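Local coordinates for nitroreductase family protein (Lactobacillus plantarum, PDB 4QLX), which acts as an FMN-dependent enone reductase in bacterial saturation of polyunsaturated fatty acids, probably using NADH to reduce 10-oxo-(11E)-octadecenoate to 10-oxooctadecanoate, at residues Gln74-Phe79 against Glu175-Thr180; Ala89-Ala94 against Ile194-Ala199; Ala166-Gly171 against Pro190-Ala195. One frame throughout, in Å; residues are numbered along the deposited sequence.

Interaction 1. Residues Gln74-Phe79 against Glu175-Thr180; sequences QAVMKF and EKMIPT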
loop_
_atom_site.group_PDB
_atom_site.type_symbol
_atom_site.label_atom_id
_atom_site.label_comp_id
_atom_site.label_asym_id
_atom_site.label_seq_id
_atom_site.Cartn_x
_atom_site.Cartn_y
_atom_site.Cartn_z
ATOM N N GLN A 74 -18.976 12.184 -13.446
ATOM C CA GLN A 74 -20.242 12.452 -12.765
ATOM C C GLN A 74 -20.162 12.205 -11.261
ATOM O O GLN A 74 -20.938 12.765 -10.495
ATOM C CB GLN A 74 -21.353 11.589 -13.347
ATOM C CG GLN A 74 -21.658 11.822 -14.812
ATOM C CD GLN A 74 -22.802 10.936 -15.272
ATOM O OE1 GLN A 74 -23.160 9.959 -14.593
ATOM N NE2 GLN A 74 -23.393 11.276 -16.411
ATOM N N ALA A 75 -19.231 11.344 -10.851
ATOM C CA ALA A 75 -19.100 10.943 -9.451
ATOM C C ALA A 75 -17.721 11.329 -8.898
ATOM O O ALA A 75 -17.309 10.848 -7.843
ATOM C CB ALA A 75 -19.337 9.437 -9.308
ATOM N N VAL A 76 -17.023 12.203 -9.619
ATOM C CA VAL A 76 -15.712 12.703 -9.198
ATOM C C VAL A 76 -15.814 14.192 -8.896
ATOM O O VAL A 76 -16.455 14.916 -9.651
ATOM C CB VAL A 76 -14.646 12.445 -10.285
ATOM C CG1 VAL A 76 -13.327 13.164 -9.964
ATOM C CG2 VAL A 76 -14.417 10.936 -10.456
ATOM N N MET A 77 -15.215 14.650 -7.797
ATOM C CA MET A 77 -15.235 16.078 -7.466
ATOM C C MET A 77 -14.481 16.869 -8.535
ATOM O O MET A 77 -13.499 16.382 -9.094
ATOM C CB MET A 77 -14.630 16.336 -6.080
ATOM C CG MET A 77 -15.436 15.729 -4.936
ATOM S SD MET A 77 -14.603 15.803 -3.338
ATOM C CE MET A 77 -14.541 17.578 -3.094
ATOM N N LYS A 78 -14.947 18.085 -8.820
ATOM C CA LYS A 78 -14.383 18.874 -9.919
ATOM C C LYS A 78 -12.918 19.230 -9.684
ATOM O O LYS A 78 -12.152 19.389 -10.633
ATOM C CB LYS A 78 -15.221 20.139 -10.164
ATOM C CG LYS A 78 -15.401 21.080 -8.965
ATOM C CD LYS A 78 -15.335 22.537 -9.443
ATOM C CE LYS A 78 -15.970 23.519 -8.475
ATOM N NZ LYS A 78 -17.456 23.399 -8.477
ATOM N N PHE A 79 -12.519 19.319 -8.419
ATOM C CA PHE A 79 -11.116 19.518 -8.066
ATOM C C PHE A 79 -10.206 18.506 -8.779
ATOM O O PHE A 79 -9.066 18.817 -9.116
ATOM C CB PHE A 79 -10.939 19.418 -6.544
ATOM C CG PHE A 79 -9.551 19.760 -6.059
ATOM C CD1 PHE A 79 -8.546 18.801 -6.041
ATOM C CD2 PHE A 79 -9.258 21.038 -5.608
ATOM C CE1 PHE A 79 -7.265 19.124 -5.596
ATOM C CE2 PHE A 79 -7.995 21.361 -5.154
ATOM C CZ PHE A 79 -6.994 20.405 -5.143
ATOM N N GLU A 175 -21.569 8.467 -2.580
ATOM C CA GLU A 175 -22.908 7.904 -2.688
ATOM C C GLU A 175 -23.261 7.586 -4.141
ATOM O O GLU A 175 -24.231 6.884 -4.397
ATOM C CB GLU A 175 -23.958 8.848 -2.076
ATOM C CG GLU A 175 -23.627 9.352 -0.663
ATOM C CD GLU A 175 -22.583 10.477 -0.633
ATOM O OE1 GLU A 175 -22.388 11.153 -1.671
ATOM O OE2 GLU A 175 -21.945 10.670 0.432
ATOM N N LYS A 176 -22.459 8.074 -5.086
ATOM C CA LYS A 176 -22.780 7.946 -6.513
ATOM C C LYS A 176 -21.817 7.081 -7.311
ATOM O O LYS A 176 -22.159 6.625 -8.408
ATOM C CB LYS A 176 -22.827 9.328 -7.181
ATOM C CG LYS A 176 -24.134 10.057 -7.041
ATOM C CD LYS A 176 -24.096 11.371 -7.814
ATOM C CE LYS A 176 -23.868 11.140 -9.297
ATOM N NZ LYS A 176 -23.779 12.424 -10.048
ATOM N N MET A 177 -20.611 6.873 -6.789
ATOM C CA MET A 177 -19.561 6.249 -7.589
ATOM C C MET A 177 -19.898 4.822 -8.022
ATOM O O MET A 177 -19.711 4.469 -9.182
ATOM C CB MET A 177 -18.229 6.256 -6.842
ATOM C CG MET A 177 -17.075 5.643 -7.642
ATOM S SD MET A 177 -16.785 6.385 -9.273
ATOM C CE MET A 177 -16.024 7.942 -8.821
ATOM N N ILE A 178 -20.387 4.001 -7.104
ATOM C CA ILE A 178 -20.642 2.605 -7.448
ATOM C C ILE A 178 -21.704 2.486 -8.550
ATOM O O ILE A 178 -21.490 1.763 -9.524
ATOM C CB ILE A 178 -21.048 1.763 -6.204
ATOM C CG1 ILE A 178 -19.872 1.641 -5.236
ATOM C CG2 ILE A 178 -21.521 0.369 -6.614
ATOM C CD1 ILE A 178 -18.623 1.020 -5.841
ATOM N N PRO A 179 -22.839 3.196 -8.421
ATOM C CA PRO A 179 -23.801 3.063 -9.519
ATOM C C PRO A 179 -23.289 3.670 -10.820
ATOM O O PRO A 179 -23.546 3.112 -11.888
ATOM C CB PRO A 179 -25.028 3.818 -9.002
ATOM C CG PRO A 179 -24.890 3.794 -7.517
ATOM C CD PRO A 179 -23.420 3.930 -7.281
ATOM N N THR A 180 -22.560 4.780 -10.724
ATOM C CA THR A 180 -21.912 5.397 -11.885
ATOM C C THR A 180 -21.018 4.408 -12.627
ATOM O O THR A 180 -20.927 4.443 -13.847
ATOM C CB THR A 180 -21.069 6.634 -11.468
ATOM O OG1 THR A 180 -21.936 7.658 -10.966
ATOM C CG2 THR A 180 -20.273 7.189 -12.648
HETATM O O HOH W 1 -24.136 9.302 -12.189
#

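Interaction 2. Residues Ala89-Ala94 against Ile194-Ala199; sequences AIVFIA and IAIGKA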
loop_
_atom_site.group_PDB
_atom_site.type_symbol
_atom_site.label_atom_id
_atom_site.label_comp_id
_atom_site.label_asym_id
_atom_site.label_seq_id
_atom_site.Cartn_x
_atom_site.Cartn_y
_atom_site.Cartn_z
ATOM N N ALA A 89 -5.126 6.687 -18.430
ATOM C CA ALA A 89 -6.194 5.847 -17.899
ATOM C C ALA A 89 -6.355 6.088 -16.410
ATOM O O ALA A 89 -5.393 6.427 -15.723
ATOM C CB ALA A 89 -5.908 4.383 -18.171
ATOM N N ILE A 90 -7.581 5.946 -15.923
ATOM C CA ILE A 90 -7.818 5.946 -14.492
ATOM C C ILE A 90 -8.216 4.520 -14.115
ATOM O O ILE A 90 -9.022 3.894 -14.799
ATOM C CB ILE A 90 -8.907 6.945 -14.068
ATOM C CG1 ILE A 90 -8.537 8.362 -14.526
ATOM C CG2 ILE A 90 -9.126 6.911 -12.555
ATOM C CD1 ILE A 90 -9.106 8.724 -15.900
ATOM N N VAL A 91 -7.611 3.999 -13.056
ATOM C CA VAL A 91 -8.001 2.702 -12.539
ATOM C C VAL A 91 -8.712 2.933 -11.215
ATOM O O VAL A 91 -8.077 3.290 -10.206
ATOM C CB VAL A 91 -6.802 1.775 -12.365
ATOM C CG1 VAL A 91 -7.224 0.459 -11.702
ATOM C CG2 VAL A 91 -6.137 1.527 -13.715
ATOM N N PHE A 92 -10.034 2.774 -11.212
ATOM C CA PHE A 92 -10.755 2.948 -9.965
ATOM C C PHE A 92 -10.832 1.638 -9.199
ATOM O O PHE A 92 -11.120 0.585 -9.778
ATOM C CB PHE A 92 -12.168 3.499 -10.174
ATOM C CG PHE A 92 -12.780 3.979 -8.897
ATOM C CD1 PHE A 92 -12.580 5.287 -8.469
ATOM C CD2 PHE A 92 -13.470 3.101 -8.073
ATOM C CE1 PHE A 92 -13.096 5.722 -7.267
ATOM C CE2 PHE A 92 -13.992 3.527 -6.866
ATOM C CZ PHE A 92 -13.809 4.831 -6.456
ATOM N N ILE A 93 -10.597 1.715 -7.892
ATOM C CA ILE A 93 -10.581 0.527 -7.059
ATOM C C ILE A 93 -11.773 0.526 -6.108
ATOM O O ILE A 93 -12.007 1.477 -5.366
ATOM C CB ILE A 93 -9.251 0.405 -6.264
ATOM C CG1 ILE A 93 -8.064 0.654 -7.202
ATOM C CG2 ILE A 93 -9.136 -0.996 -5.628
ATOM C CD1 ILE A 93 -6.702 0.740 -6.494
ATOM N N ALA A 94 -12.548 -0.548 -6.167
ATOM C CA ALA A 94 -13.684 -0.707 -5.277
ATOM C C ALA A 94 -13.461 -1.962 -4.438
ATOM O O ALA A 94 -12.796 -2.892 -4.878
ATOM C CB ALA A 94 -14.980 -0.793 -6.061
ATOM N N ILE A 194 -6.963 5.664 -9.216
ATOM C CA ILE A 194 -5.548 5.825 -9.537
ATOM C C ILE A 194 -5.453 6.386 -10.952
ATOM O O ILE A 194 -5.725 5.673 -11.919
ATOM C CB ILE A 194 -4.759 4.500 -9.465
ATOM C CG1 ILE A 194 -4.918 3.795 -8.102
ATOM C CG2 ILE A 194 -3.289 4.719 -9.794
ATOM C CD1 ILE A 194 -4.439 4.584 -6.907
ATOM N N ALA A 195 -5.083 7.659 -11.084
ATOM C CA ALA A 195 -4.866 8.231 -12.408
ATOM C C ALA A 195 -3.452 7.922 -12.850
ATOM O O ALA A 195 -2.526 8.111 -12.083
ATOM C CB ALA A 195 -5.114 9.753 -12.399
ATOM N N ILE A 196 -3.282 7.464 -14.088
ATOM C CA ILE A 196 -1.967 7.068 -14.597
ATOM C C ILE A 196 -1.663 7.717 -15.956
ATOM O O ILE A 196 -2.551 7.834 -16.807
ATOM C CB ILE A 196 -1.870 5.522 -14.760
ATOM C CG1 ILE A 196 -2.235 4.795 -13.456
ATOM C CG2 ILE A 196 -0.498 5.094 -15.262
ATOM C CD1 ILE A 196 -2.110 3.244 -13.556
ATOM N N GLY A 197 -0.415 8.133 -16.161
ATOM C CA GLY A 197 0.037 8.582 -17.469
ATOM C C GLY A 197 1.484 9.031 -17.435
ATOM O O GLY A 197 2.169 8.817 -16.436
ATOM N N LYS A 198 1.957 9.635 -18.525
ATOM C CA LYS A 198 3.276 10.272 -18.561
ATOM C C LYS A 198 3.182 11.669 -17.999
ATOM O O LYS A 198 2.278 12.416 -18.357
ATOM C CB LYS A 198 3.837 10.365 -19.988
ATOM C CG LYS A 198 4.577 9.146 -20.500
ATOM C CD LYS A 198 5.970 9.048 -19.898
ATOM C CE LYS A 198 6.813 10.267 -20.238
ATOM N NZ LYS A 198 8.207 10.114 -19.715
ATOM N N ALA A 199 4.128 12.029 -17.143
ATOM C CA ALA A 199 4.135 13.351 -16.534
ATOM C C ALA A 199 4.231 14.422 -17.607
ATOM O O ALA A 199 4.960 14.263 -18.593
ATOM C CB ALA A 199 5.287 13.480 -15.543
#

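Interaction 3. Residues Ala166-Gly171 against Pro190-Ala195; sequences ANAFSG and PVMGIA. With FMN (flavin mononucleotide), chain C; KTC (10-oxooctadecanoic acid), chain I.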
loop_
_atom_site.group_PDB
_atom_site.type_symbol
_atom_site.label_atom_id
_atom_site.label_comp_id
_atom_site.label_asym_id
_atom_site.label_seq_id
_atom_site.Cartn_x
_atom_site.Cartn_y
_atom_site.Cartn_z
ATOM N N ALA A 166 1.665 8.856 -11.555
ATOM C CA ALA A 166 0.327 8.570 -11.073
ATOM C C ALA A 166 -0.106 9.415 -9.885
ATOM O O ALA A 166 0.712 9.945 -9.135
ATOM C CB ALA A 166 0.228 7.055 -10.700
ATOM N N ASN A 167 -1.417 9.518 -9.719
ATOM C CA ASN A 167 -1.999 10.170 -8.564
ATOM C C ASN A 167 -3.103 9.296 -8.010
ATOM O O ASN A 167 -3.965 8.833 -8.764
ATOM C CB ASN A 167 -2.548 11.557 -8.930
ATOM C CG ASN A 167 -3.414 12.157 -7.826
ATOM O OD1 ASN A 167 -4.594 12.444 -8.028
ATOM N ND2 ASN A 167 -2.828 12.341 -6.649
ATOM N N ALA A 168 -3.065 9.054 -6.702
ATOM C CA ALA A 168 -4.162 8.381 -6.016
ATOM C C ALA A 168 -5.118 9.454 -5.543
ATOM O O ALA A 168 -4.683 10.550 -5.170
ATOM C CB ALA A 168 -3.651 7.522 -4.843
ATOM N N PHE A 169 -6.423 9.191 -5.618
ATOM C CA PHE A 169 -7.396 10.201 -5.193
ATOM C C PHE A 169 -8.714 9.597 -4.725
ATOM O O PHE A 169 -9.220 8.652 -5.326
ATOM C CB PHE A 169 -7.659 11.220 -6.316
ATOM C CG PHE A 169 -8.384 10.654 -7.506
ATOM C CD1 PHE A 169 -7.674 10.100 -8.562
ATOM C CD2 PHE A 169 -9.770 10.689 -7.574
ATOM C CE1 PHE A 169 -8.327 9.586 -9.660
ATOM C CE2 PHE A 169 -10.436 10.169 -8.668
ATOM C CZ PHE A 169 -9.709 9.613 -9.719
ATOM N N SER A 170 -9.261 10.146 -3.643
ATOM C CA SER A 170 -10.554 9.710 -3.138
ATOM C C SER A 170 -11.521 10.881 -3.039
ATOM O O SER A 170 -12.558 10.776 -2.384
ATOM C CB SER A 170 -10.400 9.032 -1.775
ATOM O OG SER A 170 -9.938 9.965 -0.807
ATOM N N GLY A 171 -11.188 11.987 -3.710
ATOM C CA GLY A 171 -12.076 13.139 -3.768
ATOM C C GLY A 171 -13.208 12.828 -4.724
ATOM O O GLY A 171 -13.183 13.243 -5.888
ATOM N N PRO A 190 -16.795 2.042 -2.771
ATOM C CA PRO A 190 -15.746 2.819 -3.430
ATOM C C PRO A 190 -14.581 3.112 -2.491
ATOM O O PRO A 190 -14.808 3.349 -1.304
ATOM C CB PRO A 190 -16.468 4.107 -3.830
ATOM C CG PRO A 190 -17.550 4.247 -2.819
ATOM C CD PRO A 190 -17.955 2.867 -2.395
ATOM N N VAL A 191 -13.357 3.090 -3.011
ATOM C CA VAL A 191 -12.191 3.378 -2.189
ATOM C C VAL A 191 -11.352 4.524 -2.765
ATOM O O VAL A 191 -11.264 5.593 -2.160
ATOM C CB VAL A 191 -11.318 2.122 -2.010
ATOM C CG1 VAL A 191 -10.018 2.459 -1.281
ATOM C CG2 VAL A 191 -12.109 1.041 -1.246
ATOM N N MET A 192 -10.742 4.312 -3.925
ATOM C CA MET A 192 -9.900 5.348 -4.521
ATOM C C MET A 192 -9.712 5.160 -6.022
ATOM O O MET A 192 -9.794 4.048 -6.538
ATOM C CB MET A 192 -8.520 5.398 -3.837
ATOM C CG MET A 192 -7.646 4.160 -4.093
ATOM S SD MET A 192 -5.940 4.263 -3.486
ATOM C CE MET A 192 -6.176 3.922 -1.740
ATOM N N GLY A 193 -9.454 6.265 -6.717
ATOM C CA GLY A 193 -9.040 6.203 -8.107
ATOM C C GLY A 193 -7.529 6.312 -8.209
ATOM O O GLY A 193 -6.880 6.947 -7.372
ATOM N N ILE A 194 -6.963 5.664 -9.216
ATOM C CA ILE A 194 -5.548 5.825 -9.537
ATOM C C ILE A 194 -5.453 6.386 -10.952
ATOM O O ILE A 194 -5.725 5.673 -11.919
ATOM C CB ILE A 194 -4.759 4.500 -9.465
ATOM C CG1 ILE A 194 -4.918 3.795 -8.102
ATOM C CG2 ILE A 194 -3.289 4.719 -9.794
ATOM C CD1 ILE A 194 -4.439 4.584 -6.907
ATOM N N ALA A 195 -5.083 7.659 -11.084
ATOM C CA ALA A 195 -4.866 8.231 -12.408
ATOM C C ALA A 195 -3.452 7.922 -12.850
ATOM O O ALA A 195 -2.526 8.111 -12.083
ATOM C CB ALA A 195 -5.114 9.753 -12.399
HETATM N N1 FMN C . -4.777 14.289 -4.578
HETATM C C2 FMN C . -5.689 15.084 -5.241
HETATM O O2 FMN C . -5.308 15.991 -5.969
HETATM N N3 FMN C . -7.037 14.881 -5.103
HETATM C C4 FMN C . -7.484 13.864 -4.293
HETATM O O4 FMN C . -8.685 13.680 -4.152
HETATM C C4A FMN C . -6.577 13.069 -3.612
HETATM N N5 FMN C . -7.041 12.063 -2.804
HETATM C C5A FMN C . -6.165 11.239 -2.139
HETATM C C6 FMN C . -6.702 10.239 -1.351
HETATM C C7 FMN C . -5.858 9.381 -0.666
HETATM C C7M FMN C . -6.421 8.287 0.183
HETATM C C8 FMN C . -4.488 9.541 -0.775
HETATM C C8M FMN C . -3.625 8.583 -0.024
HETATM C C9 FMN C . -3.945 10.553 -1.575
HETATM C C9A FMN C . -4.794 11.419 -2.268
HETATM N N10 FMN C . -4.321 12.461 -3.079
HETATM C C10 FMN C . -5.218 13.272 -3.751
HETATM C "C1'" FMN C . -2.848 12.729 -3.265
HETATM C "C2'" FMN C . -2.274 13.366 -1.979
HETATM O "O2'" FMN C . -2.658 14.721 -1.872
HETATM C "C3'" FMN C . -0.753 13.257 -1.906
HETATM O "O3'" FMN C . -0.418 11.888 -1.760
HETATM C "C4'" FMN C . -0.120 14.011 -0.727
HETATM O "O4'" FMN C . -0.315 15.407 -0.804
HETATM C "C5'" FMN C . 1.378 13.721 -0.660
HETATM O "O5'" FMN C . 2.024 14.095 -1.857
HETATM P P FMN C . 2.820 12.992 -2.726
HETATM O O1P FMN C . 3.347 13.705 -3.953
HETATM O O2P FMN C . 1.877 11.869 -3.123
HETATM O O3P FMN C . 3.973 12.417 -1.934
HETATM O O1 KTC I . -0.851 22.690 -7.830
HETATM C C17 KTC I . -0.725 21.573 -7.333
HETATM O O KTC I . 0.265 20.770 -7.730
HETATM C C16 KTC I . -1.680 21.100 -6.264
HETATM C C15 KTC I . -0.886 20.757 -5.013
HETATM C C14 KTC I . -1.463 19.523 -4.335
HETATM C C13 KTC I . -2.874 19.781 -3.827
HETATM C C12 KTC I . -3.402 18.588 -3.048
HETATM C C11 KTC I . -4.605 18.996 -2.207
HETATM C C10 KTC I . -5.159 17.807 -1.420
HETATM C C9 KTC I . -5.884 16.833 -2.334
HETATM C C8 KTC I . -6.199 15.599 -1.529
HETATM O O2 KTC I . -5.293 14.887 -1.104
HETATM C C7 KTC I . -7.641 15.258 -1.242
HETATM C C6 KTC I . -7.683 13.988 -0.405
HETATM C C5 KTC I . -8.998 13.262 -0.632
HETATM C C4 KTC I . -10.001 13.641 0.448
HETATM C C3 KTC I . -11.398 13.463 -0.117
HETATM C C2 KTC I . -12.324 12.830 0.906
HETATM C C1 KTC I . -13.771 13.265 0.666
HETATM C C KTC I . -14.231 13.039 -0.762
#

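Interaction 1. Residues Gln74-Phe79 against Glu175-Thr180
A75 rests against M177 and T180 where the loop joining helices 66-72 and 81-86 meets the first turn of the short helix 177-181, a peripheral part of the nitroreductase fold. The contact illustrates a common division of labour: hydrocarbon packs on the inner side, while polar groups close the outer side.

The apolar part centres on the methyl group of A75, which points toward the helix. M177 starts with CG anti to its backbone N (chi1 -179°), and bends at its next two torsions bring the chain round to the loop. Its terminal methyl CE thereby lies 3.7 Å from A75 CB. The same CE is 3.8 Å from CG2 of V76, whose side chain runs beside that of M177 and points the same way. From the body of the protein, F92 and P190 also pack on M177. T180 completes the seat with its carbons, CB lying 3.9 Å from A75 CB and CG2 only slightly farther off.

The polar part begins with K176, whose chain bends at chi3 (61°) and whose NZ donates to Q74 O at 2.9 Å. The ammonium group stands above the carbonyl plane, 45° out of it, and so meets a backbone carbonyl of the loop. A water molecule makes a second bridge, donating to Q74 OE1 at 2.7 Å and to T180 OG1. That hydroxyl spends its own proton within the helical turn, where K176 O accepts from both T180 N and T180 OG1, the latter at 2.8 Å.

Interaction 2. Residues Ala89-Ala94 against Ile194-Ala199
I90 and A195 form the middle, non-hydrogen-bonded pair of an antiparallel ladder that joins the two inner strands of the four-stranded sheet, 89-96 and 188-197. Their side chains meet loosely, I90 CG1 lying 4.3 Å from A195 CB. Hydrogen-bonded pairs flank them: A89 with I196, and V91 with I194. In the first, I196 N reaches A89 O at 2.9 Å, while the return bond from A89 N to I196 O is longer, 3.3 Å. In the second, V91 N bonds to I194 O at 2.8 Å and I194 N to V91 O at the same distance. Between the two pairs, I90 CA makes a CH...O contact of 3.3 Å with I194 O.

Side chains alternate across the sheet. A89, V91, I194 and I196 share the face on which helix 137-161 packs. There I93, with CD1 extended by a chi2 of 172°, crosses I194 obliquely and touches its CG1 at 3.9 Å. On the other face, I90 packs on the ring of F169.

Every side chain meeting between the two segments is aliphatic, so polarity is confined to the backbone and largely spent in interstrand bonds, as expected of a buried sheet centre.

Interaction 3. Residues Ala166-Gly171 against Pro190-Ala195
F169 turns its ring over G193, showing how a glycine can make room for an aromatic group on a neighbouring strand. Its CG stands between the backbone N and the carbonyl carbon, the crowded position (chi1 68°), and the ring covers the glycine backbone. G193 CA lies 4.0 Å from the ring centroid and 19° off the normal, a CH-pi contact displaced toward the rim. A195 N approaches the ring edge near its plane. An alanine in place of F169 would keep CB against FMN C4, but is likely to leave G193 CA without its CH-pi partner and A195 N without the ring edge beside it.

On the opposite face of the sheet, A168 CB meets I194 CD1 at 3.7 Å, with SD of M192 close by. These strands, 165-169 and 188-197, run antiparallel, and the hydrogen-bonded pairs N167-A195 and F169-G193 fix the register of the outermost strand of the four-stranded sheet within this chain, the one that carries the flavin.

N167 faces the cofactor: its ND2 lies 3.4 Å from FMN C1', while Q83 NE2 donates to its OD1 and holds the amide. F169 CB presses on the isoalloxazine at C4, 3.3 Å away. Just beyond the strand, S170 N donates to FMN N5 at 3.1 Å with an angle of 152°, which would probably draw electron density toward N5. G171 N adds a weak bond to FMN O4. S170 OG touches both cofactor and product from one side, 3.3 Å from FMN C6 and 3.4 Å from C5 of 10-oxooctadecanoic acid.

In the fold
Interactions 2 and 3 use the two edges of strand 188-197 and share I194 and A195, their centres about 7 Å apart. A classic beta bulge, in which V191 and M192 both face I93, continues the pairing of interaction 2: I93 N lies 2.8 Å from M192 O. Interaction 1 lies farther out and leans on this sheet, M177 CG packing 3.6 Å from F92 CZ. Its M77 N stands 3.1 Å from O of G171, a probable hydrogen bond to a flavin-binding residue. M77 also lines the product pocket, as S170 and G171 do, and F79 the flavin pocket. From the second subunit, F128, another product-pocket residue, meets F79 edge-to-face, and I146 packs on V191 and M192.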